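Superoxide reductase (Giardia intestinalis, PDB 4D7P) probably reduces superoxide to hydrogen peroxide at a mononuclear non-haem iron centre. Local coordinates at residues A[46-51]-A[76-81]; A[17-22]-A[38-43]; A[92-97]-A[104-109]. All blocks are in the same frame, centred on the assembly; numbering follows the deposited sequence.

Contacts 1 and 2 both reach the iron(III) ion, and their centres lie about 8 Å apart. Contact 2 supplies the ligands His19 and His40; contact 1 supplies His46. Cys99 and His102 complete the set of five. Glu17 of contact 2 also belongs to the site, but farther from the metal. His46 NE2 and His40 NE2 are 3.0 Å apart because both bind the iron. Contact 3 is a beta hairpin with its centre about 14 Å from each of the other two. It still touches both. Pro21 O and Asn107 ND2 join contacts 2 and 3 at 3.1 Å in a probable hydrogen bond. Ile48 of contact 1 packs on Ala97 of contact 3, since their strands are neighbours in one sheet.

Contact 1: A[46-51]-A[76-81]. With FE (Fe (III) ion), chain B.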
ATOM      1  N   HIS A  46      -8.131 -16.805   2.972  1.00 35.95           N
ATOM      2  CA  HIS A  46      -8.838 -16.448   1.737  1.00 32.44           C
ATOM      3  C   HIS A  46      -9.353 -15.017   1.822  1.00 31.81           C
ATOM      4  O   HIS A  46     -10.214 -14.699   2.657  1.00 35.08           O
ATOM      5  CB  HIS A  46     -10.002 -17.406   1.457  1.00 36.90           C
ATOM      6  CG  HIS A  46     -10.664 -17.182   0.124  1.00 40.62           C
ATOM      7  ND1 HIS A  46     -11.940 -17.619  -0.156  1.00 34.66           N
ATOM      8  CD2 HIS A  46     -10.221 -16.564  -0.997  1.00 37.56           C
ATOM      9  CE1 HIS A  46     -12.252 -17.292  -1.400  1.00 37.93           C
ATOM     10  NE2 HIS A  46     -11.232 -16.644  -1.931  1.00 34.11           N
ATOM     11  N   TYR A  47      -8.828 -14.153   0.963  1.00 30.07           N
ATOM     12  CA  TYR A  47      -9.106 -12.731   1.088  1.00 31.00           C
ATOM     13  C   TYR A  47      -8.943 -11.988  -0.229  1.00 33.82           C
ATOM     14  O   TYR A  47      -8.181 -12.409  -1.098  1.00 31.50           O
ATOM     15  CB  TYR A  47      -8.184 -12.118   2.143  1.00 28.76           C
ATOM     16  CG  TYR A  47      -6.691 -12.368   1.903  1.00 26.99           C
ATOM     17  CD1 TYR A  47      -5.939 -11.479   1.152  1.00 25.19           C
ATOM     18  CD2 TYR A  47      -6.044 -13.478   2.441  1.00 25.90           C
ATOM     19  CE1 TYR A  47      -4.590 -11.681   0.935  1.00 27.32           C
ATOM     20  CE2 TYR A  47      -4.664 -13.695   2.225  1.00 29.74           C
ATOM     21  CZ  TYR A  47      -3.953 -12.776   1.465  1.00 29.20           C
ATOM     22  OH  TYR A  47      -2.598 -12.934   1.225  1.00 28.92           O
ATOM     23  N   ILE A  48      -9.685 -10.900  -0.385  1.00 29.26           N
ATOM     24  CA  ILE A  48      -9.338  -9.921  -1.394  1.00 25.69           C
ATOM     25  C   ILE A  48      -8.479  -8.894  -0.678  1.00 28.38           C
ATOM     26  O   ILE A  48      -8.921  -8.224   0.267  1.00 30.17           O
ATOM     27  CB  ILE A  48     -10.568  -9.285  -2.057  1.00 27.21           C
ATOM     28  CG1 ILE A  48     -11.146 -10.267  -3.079  1.00 33.55           C
ATOM     29  CG2 ILE A  48     -10.195  -7.973  -2.752  1.00 25.57           C
ATOM     30  CD1 ILE A  48     -12.533  -9.871  -3.574  1.00 35.30           C
ATOM     31  N   GLY A  49      -7.224  -8.829  -1.099  1.00 26.37           N
ATOM     32  CA  GLY A  49      -6.223  -8.052  -0.404  1.00 21.77           C
ATOM     33  C   GLY A  49      -6.188  -6.615  -0.856  1.00 27.13           C
ATOM     34  O   GLY A  49      -5.899  -5.714  -0.055  1.00 24.40           O
ATOM     35  N   THR A  50      -6.466  -6.380  -2.138  1.00 25.01           N
ATOM     36  CA  THR A  50      -6.461  -5.008  -2.640  1.00 19.83           C
ATOM     37  C   THR A  50      -7.612  -4.747  -3.577  1.00 26.99           C
ATOM     38  O   THR A  50      -8.068  -5.638  -4.286  1.00 26.89           O
ATOM     39  CB  THR A  50      -5.148  -4.636  -3.409  1.00 23.21           C
ATOM     40  OG1 THR A  50      -4.984  -5.510  -4.540  1.00 23.12           O
ATOM     41  CG2 THR A  50      -3.913  -4.702  -2.498  1.00 24.05           C
ATOM     42  N   ILE A  51      -8.065  -3.504  -3.576  1.00 23.88           N
ATOM     43  CA  ILE A  51      -9.031  -3.028  -4.541  1.00 22.35           C
ATOM     44  C   ILE A  51      -8.393  -1.779  -5.111  1.00 26.53           C
ATOM     45  O   ILE A  51      -8.158  -0.810  -4.380  1.00 22.73           O
ATOM     46  CB  ILE A  51     -10.392  -2.722  -3.904  1.00 25.58           C
ATOM     47  CG1 ILE A  51     -11.063  -4.004  -3.395  1.00 28.68           C
ATOM     48  CG2 ILE A  51     -11.285  -2.001  -4.888  1.00 23.36           C
ATOM     49  CD1 ILE A  51     -12.267  -3.730  -2.508  1.00 29.73           C
ATOM     50  N   GLY A  76     -10.900  -6.944   7.422  1.00 36.75           N
ATOM     51  CA  GLY A  76     -11.873  -6.104   6.758  1.00 26.25           C
ATOM     52  C   GLY A  76     -12.444  -6.827   5.561  1.00 30.83           C
ATOM     53  O   GLY A  76     -11.790  -7.689   4.960  1.00 27.31           O
ATOM     54  N   GLU A  77     -13.671  -6.468   5.208  1.00 28.94           N
ATOM     55  CA  GLU A  77     -14.328  -7.009   4.020  1.00 26.53           C
ATOM     56  C   GLU A  77     -13.939  -6.188   2.806  1.00 24.01           C
ATOM     57  O   GLU A  77     -13.526  -5.047   2.968  1.00 24.06           O
ATOM     58  CB  GLU A  77     -15.839  -7.000   4.221  1.00 29.95           C
ATOM     59  CG  GLU A  77     -16.241  -7.740   5.479  1.00 37.81           C
ATOM     60  CD  GLU A  77     -17.722  -7.986   5.536  1.00 39.98           C
ATOM     61  OE1 GLU A  77     -18.181  -8.939   4.883  1.00 52.85           O
ATOM     62  OE2 GLU A  77     -18.424  -7.228   6.231  1.00 43.50           O
ATOM     63  N   PRO A  78     -14.043  -6.770   1.596  1.00 27.67           N
ATOM     64  CA  PRO A  78     -13.566  -6.075   0.385  1.00 21.64           C
ATOM     65  C   PRO A  78     -14.522  -5.003  -0.116  1.00 26.22           C
ATOM     66  O   PRO A  78     -15.294  -5.218  -1.058  1.00 26.13           O
ATOM     67  CB  PRO A  78     -13.438  -7.204  -0.646  1.00 26.48           C
ATOM     68  CG  PRO A  78     -14.439  -8.239  -0.177  1.00 30.77           C
ATOM     69  CD  PRO A  78     -14.334  -8.192   1.332  1.00 24.77           C
ATOM     70  N   VAL A  79     -14.451  -3.845   0.533  1.00 26.67           N
ATOM     71  CA  VAL A  79     -15.079  -2.629   0.060  1.00 22.87           C
ATOM     72  C   VAL A  79     -14.019  -1.549  -0.106  1.00 25.30           C
ATOM     73  O   VAL A  79     -12.907  -1.656   0.438  1.00 21.78           O
ATOM     74  CB  VAL A  79     -16.153  -2.131   1.043  1.00 24.24           C
ATOM     75  CG1 VAL A  79     -17.191  -3.221   1.276  1.00 24.06           C
ATOM     76  CG2 VAL A  79     -15.519  -1.759   2.360  1.00 23.72           C
ATOM     77  N   ALA A  80     -14.365  -0.505  -0.846  1.00 22.70           N
ATOM     78  CA  ALA A  80     -13.502   0.656  -0.954  1.00 18.51           C
ATOM     79  C   ALA A  80     -14.279   1.861  -1.453  1.00 21.76           C
ATOM     80  O   ALA A  80     -15.368   1.721  -2.013  1.00 26.04           O
ATOM     81  CB  ALA A  80     -12.304   0.363  -1.900  1.00 20.68           C
ATOM     82  N   SER A  81     -13.731   3.055  -1.244  1.00 20.84           N
ATOM     83  CA  SER A  81     -14.236   4.191  -1.999  1.00 24.22           C
ATOM     84  C   SER A  81     -13.127   5.155  -2.398  1.00 24.48           C
ATOM     85  O   SER A  81     -12.081   5.242  -1.754  1.00 20.26           O
ATOM     86  CB  SER A  81     -15.344   4.922  -1.226  1.00 28.59           C
ATOM     87  OG  SER A  81     -14.966   5.243   0.096  1.00 38.73           O
TER
HETATM   88 FE    FE B 201     -11.556 -15.691  -3.780  1.00 37.83          FE
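Ile48 and Ile51 pack on Pro78 and Ala80 in a buried, apolar contact with no hydrogen bond across it. The segment 46-51 starts at the metal. His46 NE2 binds the iron(III) ion FE at 2.1 Å. The backbone N of His46 is hydrogen-bonded to Thr43 OG1. The Tyr47 side chain ends away from 76-81, and its ring meets Trp72 of a third subunit. Ile48 opens strand 48-57. Ile48 CB lies 3.8 Å from Pro78 CB, and Ile48 CG2 lies 3.9 Å from the same atom. The two side chains cross at about a right angle. Pro78 is the centre of an inverse gamma turn, closed by a hydrogen bond from Val79 N to Glu77 O at 2.9 Å. Gly49 CA sits at the edge of the Tyr47 ring, in its plane. Ile51 packs on residues 78-80. Its CD1, on an extended chi2 of 168°, comes to 3.5 Å from Pro78 C and 3.7 Å from Val79 O. Ile51 CG2 meets Ala80 CB at 3.9 Å. Elsewhere, Ile48 also touches Cys34 and Ile51 touches Ile32, both on strand 29-34. The contact thus joins the four-stranded sheet, through strand 48-57, to the three-stranded sheet that holds strand 79-83. Such an apolar interior between two antiparallel sheets is characteristic of the immunoglobulin-like beta sandwich of superoxide reductases.

Contact 2: A[17-22]-A[38-43]. With FE (Fe (III) ion), chain B.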
ATOM      1  N   GLU A  17     -19.507 -17.858  -5.889  1.00 74.62           N
ATOM      2  CA  GLU A  17     -18.679 -16.881  -5.170  1.00 68.61           C
ATOM      3  C   GLU A  17     -18.298 -15.732  -6.116  1.00 64.01           C
ATOM      4  O   GLU A  17     -17.991 -15.965  -7.292  1.00 56.75           O
ATOM      5  CB  GLU A  17     -17.430 -17.564  -4.593  1.00 67.50           C
ATOM      6  CG  GLU A  17     -16.461 -16.648  -3.850  1.00 67.51           C
ATOM      7  CD  GLU A  17     -15.201 -17.375  -3.386  1.00 68.85           C
ATOM      8  OE1 GLU A  17     -15.315 -18.309  -2.563  1.00 66.87           O
ATOM      9  OE2 GLU A  17     -14.094 -17.012  -3.845  1.00 63.62           O
ATOM     10  N   LYS A  18     -18.328 -14.496  -5.614  1.00 62.33           N
ATOM     11  CA  LYS A  18     -18.156 -13.334  -6.484  1.00 55.70           C
ATOM     12  C   LYS A  18     -16.925 -12.504  -6.122  1.00 47.57           C
ATOM     13  O   LYS A  18     -16.689 -12.171  -4.959  1.00 41.12           O
ATOM     14  CB  LYS A  18     -19.410 -12.451  -6.454  1.00 59.03           C
ATOM     15  CG  LYS A  18     -20.726 -13.203  -6.661  1.00 64.72           C
ATOM     16  CD  LYS A  18     -20.838 -13.843  -8.050  1.00 65.14           C
ATOM     17  CE  LYS A  18     -22.194 -14.536  -8.228  1.00 64.35           C
ATOM     18  NZ  LYS A  18     -22.388 -15.133  -9.583  1.00 64.41           N
ATOM     19  N   HIS A  19     -16.144 -12.179  -7.144  1.00 46.46           N
ATOM     20  CA  HIS A  19     -14.917 -11.412  -6.978  1.00 36.86           C
ATOM     21  C   HIS A  19     -15.046 -10.033  -7.663  1.00 37.93           C
ATOM     22  O   HIS A  19     -14.289  -9.113  -7.369  1.00 41.00           O
ATOM     23  CB  HIS A  19     -13.710 -12.168  -7.565  1.00 36.31           C
ATOM     24  CG  HIS A  19     -13.256 -13.369  -6.778  1.00 35.89           C
ATOM     25  ND1 HIS A  19     -13.783 -14.628  -6.972  1.00 36.66           N
ATOM     26  CD2 HIS A  19     -12.263 -13.519  -5.867  1.00 40.18           C
ATOM     27  CE1 HIS A  19     -13.166 -15.492  -6.181  1.00 39.18           C
ATOM     28  NE2 HIS A  19     -12.229 -14.848  -5.508  1.00 30.88           N
ATOM     29  N   VAL A  20     -15.997  -9.887  -8.582  1.00 41.11           N
ATOM     30  CA  VAL A  20     -16.003  -8.699  -9.434  1.00 39.20           C
ATOM     31  C   VAL A  20     -16.348  -7.422  -8.676  1.00 39.86           C
ATOM     32  O   VAL A  20     -17.412  -7.328  -8.079  1.00 39.31           O
ATOM     33  CB  VAL A  20     -16.970  -8.866 -10.593  1.00 44.25           C
ATOM     34  CG1 VAL A  20     -16.970  -7.599 -11.457  1.00 36.86           C
ATOM     35  CG2 VAL A  20     -16.579 -10.091 -11.404  1.00 45.02           C
ATOM     36  N   PRO A  21     -15.444  -6.428  -8.701  1.00 40.40           N
ATOM     37  CA  PRO A  21     -15.683  -5.195  -7.939  1.00 35.27           C
ATOM     38  C   PRO A  21     -16.825  -4.337  -8.501  1.00 38.22           C
ATOM     39  O   PRO A  21     -16.625  -3.608  -9.477  1.00 40.77           O
ATOM     40  CB  PRO A  21     -14.338  -4.456  -8.035  1.00 36.36           C
ATOM     41  CG  PRO A  21     -13.706  -4.976  -9.283  1.00 34.91           C
ATOM     42  CD  PRO A  21     -14.140  -6.414  -9.392  1.00 37.97           C
ATOM     43  N   GLU A  22     -18.008  -4.430  -7.890  1.00 37.34           N
ATOM     44  CA  GLU A  22     -19.117  -3.533  -8.224  1.00 33.75           C
ATOM     45  C   GLU A  22     -18.701  -2.081  -8.031  1.00 35.93           C
ATOM     46  O   GLU A  22     -18.113  -1.735  -7.014  1.00 39.70           O
ATOM     47  CB  GLU A  22     -20.350  -3.830  -7.360  1.00 40.43           C
ATOM     48  CG  GLU A  22     -21.616  -3.068  -7.791  1.00 49.85           C
ATOM     49  CD  GLU A  22     -22.733  -3.084  -6.735  1.00 53.83           C
ATOM     50  OE1 GLU A  22     -22.476  -2.681  -5.577  1.00 48.07           O
ATOM     51  OE2 GLU A  22     -23.875  -3.479  -7.070  1.00 53.58           O
ATOM     52  N   VAL A  38     -23.203 -10.791  -3.379  1.00 60.53           N
ATOM     53  CA  VAL A  38     -22.544 -11.577  -2.340  1.00 54.90           C
ATOM     54  C   VAL A  38     -21.168 -11.007  -1.983  1.00 47.46           C
ATOM     55  O   VAL A  38     -20.335 -10.768  -2.861  1.00 44.45           O
ATOM     56  CB  VAL A  38     -22.365 -13.038  -2.767  1.00 54.63           C
ATOM     57  CG1 VAL A  38     -22.009 -13.886  -1.562  1.00 47.69           C
ATOM     58  CG2 VAL A  38     -23.627 -13.549  -3.442  1.00 63.46           C
ATOM     59  N   MET A  39     -20.926 -10.786  -0.697  1.00 36.13           N
ATOM     60  CA  MET A  39     -19.626 -10.294  -0.272  1.00 40.00           C
ATOM     61  C   MET A  39     -18.614 -11.426  -0.265  1.00 42.16           C
ATOM     62  O   MET A  39     -18.843 -12.460   0.360  1.00 37.79           O
ATOM     63  CB  MET A  39     -19.713  -9.663   1.109  1.00 38.85           C
ATOM     64  CG  MET A  39     -18.428  -8.974   1.526  1.00 33.42           C
ATOM     65  SD  MET A  39     -18.154  -7.372   0.712  1.00 40.33           S
ATOM     66  CE  MET A  39     -19.556  -6.430   1.315  1.00 31.34           C
ATOM     67  N   HIS A  40     -17.499 -11.232  -0.960  1.00 38.86           N
ATOM     68  CA  HIS A  40     -16.420 -12.223  -0.993  1.00 43.37           C
ATOM     69  C   HIS A  40     -15.910 -12.516   0.411  1.00 39.58           C
ATOM     70  O   HIS A  40     -15.947 -11.640   1.262  1.00 37.57           O
ATOM     71  CB  HIS A  40     -15.280 -11.715  -1.874  1.00 40.00           C
ATOM     72  CG  HIS A  40     -14.123 -12.659  -1.993  1.00 39.58           C
ATOM     73  ND1 HIS A  40     -13.145 -12.768  -1.026  1.00 34.80           N
ATOM     74  CD2 HIS A  40     -13.769 -13.512  -2.986  1.00 35.17           C
ATOM     75  CE1 HIS A  40     -12.242 -13.650  -1.418  1.00 41.12           C
ATOM     76  NE2 HIS A  40     -12.598 -14.114  -2.605  1.00 35.90           N
ATOM     77  N   PRO A  41     -15.461 -13.756   0.664  1.00 35.41           N
ATOM     78  CA  PRO A  41     -14.880 -14.070   1.972  1.00 42.09           C
ATOM     79  C   PRO A  41     -13.733 -13.156   2.404  1.00 36.85           C
ATOM     80  O   PRO A  41     -13.029 -12.526   1.597  1.00 31.86           O
ATOM     81  CB  PRO A  41     -14.386 -15.512   1.792  1.00 42.22           C
ATOM     82  CG  PRO A  41     -15.369 -16.094   0.837  1.00 35.64           C
ATOM     83  CD  PRO A  41     -15.688 -14.975  -0.135  1.00 35.18           C
ATOM     84  N   ALA A  42     -13.571 -13.093   3.719  1.00 36.27           N
ATOM     85  CA  ALA A  42     -12.557 -12.277   4.360  1.00 38.12           C
ATOM     86  C   ALA A  42     -11.967 -13.065   5.520  1.00 42.52           C
ATOM     87  O   ALA A  42     -12.435 -12.980   6.665  1.00 34.58           O
ATOM     88  CB  ALA A  42     -13.152 -10.961   4.841  1.00 38.14           C
ATOM     89  N   THR A  43     -10.959 -13.872   5.204  1.00 38.41           N
ATOM     90  CA  THR A  43     -10.283 -14.696   6.197  1.00 34.38           C
ATOM     91  C   THR A  43      -8.782 -14.594   6.010  1.00 38.20           C
ATOM     92  O   THR A  43      -8.315 -14.056   4.997  1.00 39.20           O
ATOM     93  CB  THR A  43     -10.692 -16.188   6.094  1.00 38.36           C
ATOM     94  OG1 THR A  43     -10.139 -16.744   4.896  1.00 37.68           O
ATOM     95  CG2 THR A  43     -12.214 -16.341   6.064  1.00 41.35           C
TER
HETATM   96 FE    FE B 201     -11.556 -15.691  -3.780  1.00 37.83          FE
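His40 and His19 come together at the iron(III) ion, which both bind through NE2. The His40 side chain runs to the metal from the loop 38-43. Its CB lies 3.4 Å from Lys18 O. CG is also near that oxygen, which sits at the edge of the ring, in plane. His40 ND1 donates to Pro41 O at 2.6 Å, on a carbonyl lone pair, with the acceptor tilted 21° from the ring plane. This bond helps fix the rotation of the ring. Pro41 CD lies over one ring face. His40 CD2 is placed over one face of the His19 ring, toward its rim. The two ring planes stand 58° apart. His40 CD2 and CE1 each lie 3.2 Å from the iron FE. Between them, NE2 of His40 binds FE at 2.2 Å; NE2 of His19 binds FE at 2.0 Å. The two NE2 atoms are close as co-ligands, not as hydrogen-bond partners. Glu17 reaches in with an extended chain. Glu17 OE2 lies 2.9 Å from FE, beyond the length of the histidine bonds. In this family a glutamate can take the position trans to the cysteine, which is consistent with that approach. The loop 38-43 lies between strands 29-34 and 48-57. The segment 17-22 leads into the strand that follows; Pro21 packs on strands 29-34 and 90-99. His19 stacks on Trp105 of strand 103-110.

Contact 3: A[92-97]-A[104-109]; sequences GLLAVA and CWENYM
Leu93 pairs with Met109, Ala95 with Asn107 and Ala97 with Trp105, each as an antiparallel hydrogen-bonded pair. Six backbone bonds result. Met109 N to Leu93 O is short, at 2.7 Å, and nearly straight. Asn107 N to Ala95 O is longer, at 3.0 Å, and more bent (143° at the hydrogen). Between these pairs lie the non-hydrogen-bonded pairs Leu94 with Tyr108 and Val96 with Glu106. Here CA-H groups approach carbonyls, as Glu106 CA does Ala95 O at 3.1 Å. Side chains add a second layer. Glu106 CB touches Leu94 CD1 at 3.7 Å and Val96 CG2 at 3.8 Å. Glu106 CG stands between the backbone N and the carbonyl carbon (chi1 60°), and the side chain lies beside Val96, pointing the same way. Tyr108 OH comes to 3.2 Å from Gly92 CA. Leu94 CB meets the edge of the tyrosine ring. Further out, Leu94 and Val96 touch Phe54 of strand 48-57, which flanks 90-99 on its other edge. The face with Leu93, Ala95 and Ala97 packs on strand 29-34. Asn107 reaches beyond the hairpin to Pro21. Trp105 NE1 hydrogen-bonds back to His102 O in the hairpin's own turn, which carries that iron ligand. All six bonds across the pair are backbone to backbone, so the pairing does not rest on side-chain polarity. The side chains can serve elsewhere, and Trp105 probably steadies His19.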
ATOM      1  N   GLY A  92     -13.109   6.426 -18.885  1.00 39.08           N
ATOM      2  CA  GLY A  92     -13.615   5.262 -18.182  1.00 42.06           C
ATOM      3  C   GLY A  92     -12.884   5.009 -16.873  1.00 35.97           C
ATOM      4  O   GLY A  92     -11.779   5.517 -16.670  1.00 35.92           O
ATOM      5  N   LEU A  93     -13.509   4.230 -15.991  1.00 28.55           N
ATOM      6  CA  LEU A  93     -12.891   3.780 -14.740  1.00 33.53           C
ATOM      7  C   LEU A  93     -12.747   2.262 -14.746  1.00 38.22           C
ATOM      8  O   LEU A  93     -13.647   1.537 -15.191  1.00 36.34           O
ATOM      9  CB  LEU A  93     -13.722   4.201 -13.524  1.00 34.43           C
ATOM     10  CG  LEU A  93     -14.038   5.680 -13.395  1.00 31.49           C
ATOM     11  CD1 LEU A  93     -14.926   5.927 -12.174  1.00 29.74           C
ATOM     12  CD2 LEU A  93     -12.726   6.433 -13.287  1.00 27.03           C
ATOM     13  N   LEU A  94     -11.620   1.790 -14.235  1.00 33.27           N
ATOM     14  CA  LEU A  94     -11.334   0.364 -14.171  1.00 36.43           C
ATOM     15  C   LEU A  94     -11.042  -0.021 -12.732  1.00 34.20           C
ATOM     16  O   LEU A  94     -10.066   0.453 -12.153  1.00 29.07           O
ATOM     17  CB  LEU A  94     -10.140   0.000 -15.070  1.00 33.29           C
ATOM     18  CG  LEU A  94      -9.632  -1.441 -14.963  1.00 33.58           C
ATOM     19  CD1 LEU A  94     -10.652  -2.425 -15.539  1.00 33.32           C
ATOM     20  CD2 LEU A  94      -8.263  -1.606 -15.615  1.00 37.16           C
ATOM     21  N   ALA A  95     -11.893  -0.859 -12.149  1.00 33.01           N
ATOM     22  CA  ALA A  95     -11.656  -1.357 -10.795  1.00 33.09           C
ATOM     23  C   ALA A  95     -11.032  -2.737 -10.891  1.00 37.93           C
ATOM     24  O   ALA A  95     -11.410  -3.531 -11.753  1.00 35.54           O
ATOM     25  CB  ALA A  95     -12.969  -1.399  -9.983  1.00 25.45           C
ATOM     26  N   VAL A  96     -10.068  -3.027 -10.024  1.00 27.99           N
ATOM     27  CA  VAL A  96      -9.412  -4.333 -10.048  1.00 31.98           C
ATOM     28  C   VAL A  96      -9.243  -4.909  -8.644  1.00 32.81           C
ATOM     29  O   VAL A  96      -8.570  -4.316  -7.796  1.00 38.32           O
ATOM     30  CB  VAL A  96      -8.025  -4.268 -10.728  1.00 31.35           C
ATOM     31  CG1 VAL A  96      -7.339  -5.601 -10.612  1.00 27.44           C
ATOM     32  CG2 VAL A  96      -8.168  -3.891 -12.207  1.00 30.89           C
ATOM     33  N   ALA A  97      -9.875  -6.054  -8.399  1.00 31.26           N
ATOM     34  CA  ALA A  97      -9.799  -6.712  -7.100  1.00 27.93           C
ATOM     35  C   ALA A  97      -8.866  -7.908  -7.177  1.00 33.45           C
ATOM     36  O   ALA A  97      -8.916  -8.664  -8.141  1.00 32.21           O
ATOM     37  CB  ALA A  97     -11.187  -7.145  -6.634  1.00 30.58           C
ATOM     38  N   CYS A 104      -6.883 -11.900 -10.069  1.00 36.41           N
ATOM     39  CA  CYS A 104      -7.426 -10.554 -10.277  1.00 33.53           C
ATOM     40  C   CYS A 104      -8.747 -10.562 -11.021  1.00 37.95           C
ATOM     41  O   CYS A 104      -8.944 -11.359 -11.929  1.00 43.83           O
ATOM     42  CB  CYS A 104      -6.422  -9.684 -11.045  1.00 33.54           C
ATOM     43  SG  CYS A 104      -4.884  -9.348 -10.123  1.00 53.51           S
ATOM     44  N   TRP A 105      -9.653  -9.673 -10.632  1.00 36.10           N
ATOM     45  CA  TRP A 105     -10.947  -9.558 -11.302  1.00 34.51           C
ATOM     46  C   TRP A 105     -11.244  -8.099 -11.558  1.00 35.58           C
ATOM     47  O   TRP A 105     -11.199  -7.283 -10.640  1.00 36.38           O
ATOM     48  CB  TRP A 105     -12.043 -10.194 -10.460  1.00 41.05           C
ATOM     49  CG  TRP A 105     -11.849 -11.655 -10.288  1.00 49.76           C
ATOM     50  CD1 TRP A 105     -10.954 -12.276  -9.458  1.00 51.85           C
ATOM     51  CD2 TRP A 105     -12.560 -12.694 -10.961  1.00 44.80           C
ATOM     52  NE1 TRP A 105     -11.068 -13.642  -9.578  1.00 52.50           N
ATOM     53  CE2 TRP A 105     -12.047 -13.925 -10.496  1.00 45.49           C
ATOM     54  CE3 TRP A 105     -13.588 -12.705 -11.911  1.00 48.12           C
ATOM     55  CZ2 TRP A 105     -12.521 -15.158 -10.955  1.00 43.68           C
ATOM     56  CZ3 TRP A 105     -14.057 -13.929 -12.367  1.00 49.06           C
ATOM     57  CH2 TRP A 105     -13.526 -15.138 -11.887  1.00 45.11           C
ATOM     58  N   GLU A 106     -11.522  -7.753 -12.804  1.00 35.67           N
ATOM     59  CA  GLU A 106     -11.711  -6.351 -13.107  1.00 36.24           C
ATOM     60  C   GLU A 106     -13.128  -6.020 -13.553  1.00 40.47           C
ATOM     61  O   GLU A 106     -13.945  -6.894 -13.827  1.00 42.99           O
ATOM     62  CB  GLU A 106     -10.703  -5.894 -14.158  1.00 41.16           C
ATOM     63  CG  GLU A 106     -10.775  -6.616 -15.471  1.00 52.23           C
ATOM     64  CD  GLU A 106      -9.612  -6.266 -16.380  1.00 61.13           C
ATOM     65  OE1 GLU A 106      -8.620  -5.684 -15.886  1.00 58.61           O
ATOM     66  OE2 GLU A 106      -9.691  -6.573 -17.589  1.00 70.51           O
ATOM     67  N   ASN A 107     -13.413  -4.728 -13.588  1.00 40.03           N
ATOM     68  CA  ASN A 107     -14.710  -4.232 -13.998  1.00 40.80           C
ATOM     69  C   ASN A 107     -14.511  -2.851 -14.580  1.00 39.35           C
ATOM     70  O   ASN A 107     -13.924  -1.982 -13.940  1.00 38.42           O
ATOM     71  CB  ASN A 107     -15.691  -4.197 -12.822  1.00 39.85           C
ATOM     72  CG  ASN A 107     -17.092  -3.788 -13.247  1.00 46.28           C
ATOM     73  OD1 ASN A 107     -17.388  -3.716 -14.440  1.00 49.67           O
ATOM     74  ND2 ASN A 107     -17.959  -3.522 -12.278  1.00 41.85           N
ATOM     75  N   TYR A 108     -14.971  -2.660 -15.809  1.00 37.06           N
ATOM     76  CA  TYR A 108     -14.794  -1.388 -16.488  1.00 39.64           C
ATOM     77  C   TYR A 108     -16.100  -0.635 -16.524  1.00 48.43           C
ATOM     78  O   TYR A 108     -17.148  -1.216 -16.807  1.00 49.76           O
ATOM     79  CB  TYR A 108     -14.281  -1.586 -17.914  1.00 35.51           C
ATOM     80  CG  TYR A 108     -14.036  -0.290 -18.661  1.00 39.74           C
ATOM     81  CD1 TYR A 108     -12.964   0.530 -18.330  1.00 39.61           C
ATOM     82  CD2 TYR A 108     -14.868   0.109 -19.704  1.00 44.08           C
ATOM     83  CE1 TYR A 108     -12.723   1.713 -19.014  1.00 44.87           C
ATOM     84  CE2 TYR A 108     -14.636   1.290 -20.394  1.00 43.21           C
ATOM     85  CZ  TYR A 108     -13.563   2.089 -20.045  1.00 51.99           C
ATOM     86  OH  TYR A 108     -13.322   3.268 -20.720  1.00 58.37           O
ATOM     87  N   MET A 109     -16.038   0.657 -16.224  1.00 43.12           N
ATOM     88  CA  MET A 109     -17.201   1.513 -16.383  1.00 47.85           C
ATOM     89  C   MET A 109     -16.881   2.598 -17.394  1.00 45.65           C
ATOM     90  O   MET A 109     -15.914   3.341 -17.232  1.00 46.69           O
ATOM     91  CB  MET A 109     -17.618   2.125 -15.050  1.00 45.70           C
ATOM     92  CG  MET A 109     -18.718   3.155 -15.170  1.00 38.89           C
ATOM     93  SD  MET A 109     -18.991   3.966 -13.597  1.00 49.55           S
ATOM     94  CE  MET A 109     -19.615   2.571 -12.666  1.00 43.30           C
TER